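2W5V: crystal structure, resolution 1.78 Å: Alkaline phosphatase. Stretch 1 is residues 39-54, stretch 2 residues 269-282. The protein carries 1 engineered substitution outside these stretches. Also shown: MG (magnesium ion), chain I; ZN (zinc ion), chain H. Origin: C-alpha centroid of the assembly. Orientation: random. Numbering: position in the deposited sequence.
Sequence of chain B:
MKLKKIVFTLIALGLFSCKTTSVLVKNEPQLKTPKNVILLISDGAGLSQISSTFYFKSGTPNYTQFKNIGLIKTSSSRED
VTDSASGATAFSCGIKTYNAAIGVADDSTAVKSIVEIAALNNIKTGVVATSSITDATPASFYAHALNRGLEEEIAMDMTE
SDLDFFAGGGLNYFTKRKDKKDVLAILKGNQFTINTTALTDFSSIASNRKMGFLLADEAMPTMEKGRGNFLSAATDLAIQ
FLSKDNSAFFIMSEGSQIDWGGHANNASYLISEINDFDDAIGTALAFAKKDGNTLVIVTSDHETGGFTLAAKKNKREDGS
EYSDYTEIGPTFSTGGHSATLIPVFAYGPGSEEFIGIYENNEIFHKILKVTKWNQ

Stretch 1 39-54: LLISDGAGLSQISSTF
Stretch 2, residues 269-282: YLISEINDFDDAIG

Stretch 2 is regular helix throughout, part of a longer one, phi near -60° and psi near -40°, packed against two elements of stretch 1: the strand that carries Leu-40 and Ser-42, which runs antiparallel to it (171°, axes 9.7 Å apart), and the short helix that starts at Leu-47, which crosses it at -77° with axes 9.4 Å apart. A type II turn from Ser-42 to Ala-45 joins the two, with Gly-44 at phi 84°, a value that favours glycine, and Gly-46 as N-cap. No hydrogen bond crosses the contact; packing over 609 Å² of summed buried surface does the work.

Tyr-269 stays out of reach. Leu-270 (t, t) points toward stretch 1 and sets CD2 3.8 Å from Gln-49 CG. Gln-49 (m, p) folds back so that its OE1 accepts a weak hydrogen bond from Gly-46 N at 2.8 Å, leaving its methylenes to serve as apolar surface. One residue on, Ile-271 (m, t) points sideways, its CG1 4.1 Å from Ser-52 OG. Ser-272 and Glu-273 take no part.

Ile-274 (t, t) is the knob of the helix crossing, its CA 7.3 Å from that of Ile-50. Its CD1 lies 3.4 Å from Gln-49 O, 4.0 Å from Ala-45 CB and 4.4 Å from Ile-50 CG1, while its CG2 is 3.7 Å from Ser-52 OG and 4.0 Å from Thr-53 CG2. Ser-52 and Thr-53 can offer carbon or hydroxyl surface to Ile-274 without an unsatisfied donor, since each hydroxyl is spent on a backbone carbonyl three residues back: Ser-52 (p) donates OG to Gln-49 O at 2.7 Å, and Thr-53 (p) donates OG1 to Ile-50 O at 2.9 Å. Asn-275 (m) leaves sideways but bends its end in, placing OD1 3.5 Å from Thr-53 CG2; that oxygen is buried without a polar partner.

Asp-276 lies out of reach. Phe-277 (t, chi2 77°) then meets the strand, its CA 6.9 Å from that of Ser-42. Ser-42 CB sits over one ring face, 3.6 Å from the Phe-277 centroid and 16° off the normal, a CH-pi contact made by the CB of a small side chain; its OG is satisfied elsewhere in the structure. Phe-277 CZ also reaches Leu-40 CB at 3.8 Å, and CE1 approaches Ile-41 O at 3.4 Å.

Asp-278 and Asp-279 make no close contact. Ala-280 points toward the strand, and its O lies 4.2 Å from Leu-40 CD1. Leu-40 (m, t) closes this end, with CD1 3.8 Å from Ile-281 CA and 4.1 Å from Ile-281 CG1 (m, t). Gly-282 carries the helix onward.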

# COMPACT_ATOMS: atom_id res chain seq x y z
N LEU B 39 14.76 10.03 -8.47
CA LEU B 39 13.68 9.06 -8.60
C LEU B 39 14.23 7.65 -8.40
O LEU B 39 15.03 7.17 -9.20
CB LEU B 39 13.03 9.20 -9.97
CG LEU B 39 12.02 8.12 -10.30
CD1 LEU B 39 10.87 8.14 -9.29
CD2 LEU B 39 11.51 8.31 -11.72
N LEU B 40 13.83 6.99 -7.32
CA LEU B 40 14.33 5.65 -7.03
C LEU B 40 13.22 4.66 -7.32
O LEU B 40 12.09 4.81 -6.85
CB LEU B 40 14.76 5.53 -5.57
CG LEU B 40 15.77 6.58 -5.11
CD1 LEU B 40 15.94 6.56 -3.62
CD2 LEU B 40 17.10 6.35 -5.79
N ILE B 41 13.55 3.65 -8.11
CA ILE B 41 12.57 2.68 -8.55
C ILE B 41 12.99 1.30 -8.07
O ILE B 41 14.07 0.82 -8.39
CB ILE B 41 12.47 2.66 -10.09
CG1 ILE B 41 12.01 4.02 -10.62
CG2 ILE B 41 11.53 1.55 -10.55
CD1 ILE B 41 11.98 4.09 -12.15
N SER B 42 12.12 0.68 -7.29
CA SER B 42 12.32 -0.69 -6.86
C SER B 42 11.50 -1.57 -7.80
O SER B 42 10.27 -1.61 -7.71
CB SER B 42 11.82 -0.88 -5.43
OG SER B 42 10.56 -0.25 -5.24
N ASP B 43 12.18 -2.26 -8.71
CA ASP B 43 11.47 -3.05 -9.70
C ASP B 43 10.80 -4.26 -9.06
O ASP B 43 11.46 -5.08 -8.43
CB ASP B 43 12.42 -3.49 -10.83
CG ASP B 43 11.66 -3.89 -12.08
OD1 ASP B 43 10.70 -4.68 -11.94
OD2 ASP B 43 12.00 -3.41 -13.18
N GLY B 44 9.48 -4.34 -9.20
CA GLY B 44 8.74 -5.50 -8.73
C GLY B 44 8.35 -5.46 -7.26
O GLY B 44 7.86 -6.46 -6.74
N ALA B 45 8.55 -4.33 -6.60
CA ALA B 45 8.24 -4.23 -5.17
C ALA B 45 6.83 -3.72 -4.87
O ALA B 45 6.54 -2.53 -4.99
CB ALA B 45 9.28 -3.36 -4.45
N GLY B 46 5.94 -4.63 -4.47
CA GLY B 46 4.64 -4.20 -3.98
C GLY B 46 4.74 -3.81 -2.51
O GLY B 46 5.81 -3.82 -1.94
N LEU B 47 3.62 -3.47 -1.89
CA LEU B 47 3.66 -3.08 -0.48
C LEU B 47 4.10 -4.25 0.40
O LEU B 47 4.74 -4.04 1.43
CB LEU B 47 2.30 -2.54 -0.04
CG LEU B 47 2.17 -2.09 1.42
CD1 LEU B 47 3.27 -1.12 1.83
CD2 LEU B 47 0.79 -1.48 1.62
N SER B 48 3.79 -5.48 -0.01
CA SER B 48 4.25 -6.65 0.75
C SER B 48 5.78 -6.76 0.75
O SER B 48 6.40 -7.03 1.78
CB SER B 48 3.62 -7.93 0.22
OG SER B 48 2.24 -8.01 0.53
N GLN B 49 6.39 -6.52 -0.41
CA GLN B 49 7.84 -6.53 -0.52
C GLN B 49 8.45 -5.44 0.35
O GLN B 49 9.41 -5.68 1.08
CB GLN B 49 8.30 -6.33 -1.96
CG GLN B 49 8.19 -7.55 -2.86
CD GLN B 49 6.80 -7.72 -3.45
OE1 GLN B 49 5.85 -7.07 -3.03
NE2 GLN B 49 6.68 -8.61 -4.42
N ILE B 50 7.89 -4.24 0.26
CA ILE B 50 8.34 -3.12 1.08
C ILE B 50 8.24 -3.48 2.55
O ILE B 50 9.14 -3.19 3.34
CB ILE B 50 7.49 -1.86 0.80
CG1 ILE B 50 7.75 -1.32 -0.62
CG2 ILE B 50 7.74 -0.79 1.85
CD1 ILE B 50 6.67 -0.34 -1.09
N SER B 51 7.13 -4.13 2.92
CA SER B 51 6.90 -4.51 4.31
C SER B 51 7.98 -5.43 4.89
O SER B 51 8.25 -5.40 6.10
CB SER B 51 5.53 -5.17 4.44
OG SER B 51 4.52 -4.24 4.14
N SER B 52 8.61 -6.24 4.04
CA SER B 52 9.62 -7.17 4.54
C SER B 52 10.78 -6.46 5.23
O SER B 52 11.39 -7.01 6.13
CB SER B 52 10.12 -8.11 3.42
OG SER B 52 10.89 -7.42 2.46
N THR B 53 11.07 -5.22 4.83
CA THR B 53 12.16 -4.47 5.47
C THR B 53 11.85 -4.16 6.93
O THR B 53 12.76 -3.84 7.71
CB THR B 53 12.50 -3.16 4.73
OG1 THR B 53 11.40 -2.24 4.82
CG2 THR B 53 12.79 -3.43 3.26
N PHE B 54 10.58 -4.23 7.32
CA PHE B 54 10.17 -3.97 8.69
C PHE B 54 10.31 -5.21 9.57
O PHE B 54 10.12 -5.14 10.78
CB PHE B 54 8.72 -3.45 8.75
CG PHE B 54 8.56 -2.05 8.23
CD1 PHE B 54 8.57 -1.79 6.87
CD2 PHE B 54 8.42 -0.98 9.11
CE1 PHE B 54 8.44 -0.49 6.39
CE2 PHE B 54 8.29 0.31 8.63
CZ PHE B 54 8.30 0.56 7.27
N TYR B 269 16.57 -13.92 -1.69
CA TYR B 269 17.04 -13.10 -2.81
C TYR B 269 16.25 -11.79 -2.81
O TYR B 269 16.83 -10.69 -2.79
CB TYR B 269 16.83 -13.87 -4.11
CG TYR B 269 17.36 -13.24 -5.39
CD1 TYR B 269 18.24 -12.16 -5.36
CD2 TYR B 269 17.00 -13.76 -6.63
CE1 TYR B 269 18.72 -11.60 -6.54
CE2 TYR B 269 17.48 -13.21 -7.81
CZ TYR B 269 18.34 -12.13 -7.76
OH TYR B 269 18.81 -11.59 -8.94
N LEU B 270 14.93 -11.91 -2.82
CA LEU B 270 14.04 -10.74 -2.81
C LEU B 270 14.36 -9.83 -1.63
O LEU B 270 14.55 -8.62 -1.79
CB LEU B 270 12.59 -11.20 -2.74
CG LEU B 270 11.49 -10.15 -2.94
CD1 LEU B 270 10.22 -10.84 -3.42
CD2 LEU B 270 11.24 -9.36 -1.64
N ILE B 271 14.43 -10.42 -0.45
CA ILE B 271 14.64 -9.66 0.78
C ILE B 271 15.98 -8.92 0.80
O ILE B 271 16.05 -7.74 1.16
CB ILE B 271 14.50 -10.56 2.02
CG1 ILE B 271 13.03 -10.93 2.22
CG2 ILE B 271 15.02 -9.84 3.25
CD1 ILE B 271 12.80 -11.98 3.28
N SER B 272 17.06 -9.61 0.42
CA SER B 272 18.37 -8.97 0.43
C SER B 272 18.42 -7.83 -0.58
O SER B 272 19.07 -6.80 -0.35
CB SER B 272 19.50 -9.98 0.19
OG SER B 272 19.33 -10.69 -1.02
N GLU B 273 17.74 -7.99 -1.71
CA GLU B 273 17.77 -6.95 -2.74
C GLU B 273 16.99 -5.71 -2.29
O GLU B 273 17.43 -4.58 -2.52
CB GLU B 273 17.25 -7.47 -4.08
CG GLU B 273 18.10 -8.60 -4.71
CD GLU B 273 19.54 -8.19 -5.03
OE1 GLU B 273 19.75 -7.05 -5.51
OE2 GLU B 273 20.46 -9.00 -4.82
N ILE B 274 15.84 -5.90 -1.66
CA ILE B 274 15.07 -4.73 -1.26
C ILE B 274 15.68 -4.06 -0.02
O ILE B 274 15.57 -2.86 0.15
CB ILE B 274 13.56 -5.01 -1.07
CG1 ILE B 274 12.80 -3.68 -0.96
CG2 ILE B 274 13.32 -5.88 0.13
CD1 ILE B 274 11.30 -3.82 -0.99
N ASN B 275 16.34 -4.85 0.82
CA ASN B 275 17.10 -4.28 1.92
C ASN B 275 18.19 -3.33 1.41
O ASN B 275 18.42 -2.26 1.98
CB ASN B 275 17.71 -5.37 2.81
CG ASN B 275 16.72 -5.92 3.83
OD1 ASN B 275 15.60 -5.42 3.95
ND2 ASN B 275 17.13 -6.95 4.56
N ASP B 276 18.87 -3.74 0.33
CA ASP B 276 19.88 -2.90 -0.32
C ASP B 276 19.24 -1.63 -0.89
O ASP B 276 19.79 -0.53 -0.74
CB ASP B 276 20.58 -3.69 -1.44
CG ASP B 276 21.58 -2.85 -2.20
OD1 ASP B 276 22.54 -2.35 -1.58
OD2 ASP B 276 21.41 -2.68 -3.44
N PHE B 277 18.09 -1.78 -1.53
CA PHE B 277 17.34 -0.64 -2.07
C PHE B 277 17.00 0.37 -0.97
O PHE B 277 17.16 1.58 -1.15
CB PHE B 277 16.07 -1.12 -2.77
CG PHE B 277 15.26 -0.01 -3.38
CD1 PHE B 277 15.66 0.59 -4.58
CD2 PHE B 277 14.10 0.44 -2.77
CE1 PHE B 277 14.91 1.62 -5.15
CE2 PHE B 277 13.34 1.48 -3.32
CZ PHE B 277 13.75 2.07 -4.53
N ASP B 278 16.56 -0.13 0.19
CA ASP B 278 16.27 0.76 1.31
C ASP B 278 17.51 1.52 1.77
O ASP B 278 17.42 2.67 2.20
CB ASP B 278 15.65 -0.00 2.49
CG ASP B 278 15.24 0.94 3.62
OD1 ASP B 278 14.22 1.64 3.47
OD2 ASP B 278 15.95 0.98 4.65
N ASP B 279 18.68 0.89 1.68
CA ASP B 279 19.93 1.60 1.95
C ASP B 279 20.11 2.78 0.99
O ASP B 279 20.48 3.88 1.41
CB ASP B 279 21.13 0.65 1.84
CG ASP B 279 21.32 -0.20 3.10
OD1 ASP B 279 20.63 0.07 4.12
OD2 ASP B 279 22.14 -1.13 3.07
N ALA B 280 19.85 2.55 -0.29
CA ALA B 280 19.93 3.61 -1.29
C ALA B 280 18.95 4.74 -0.98
O ALA B 280 19.27 5.91 -1.17
CB ALA B 280 19.65 3.06 -2.68
N ILE B 281 17.77 4.38 -0.50
CA ILE B 281 16.81 5.39 -0.07
C ILE B 281 17.42 6.28 1.01
O ILE B 281 17.31 7.50 0.95
CB ILE B 281 15.50 4.77 0.46
CG1 ILE B 281 14.75 4.05 -0.65
CG2 ILE B 281 14.62 5.86 1.08
CD1 ILE B 281 13.48 3.34 -0.16
N GLY B 282 18.07 5.67 2.00
CA GLY B 282 18.73 6.40 3.07
C GLY B 282 19.79 7.36 2.54
O GLY B 282 19.95 8.48 3.03
MG MG I . 13.88 -3.17 -14.06
ZN ZN H . 9.50 -4.43 -13.53
O HOH W 1 14.54 -5.03 -13.08
O HOH W 2 15.84 -2.82 -15.18
O HOH W 3 13.30 -4.45 -15.89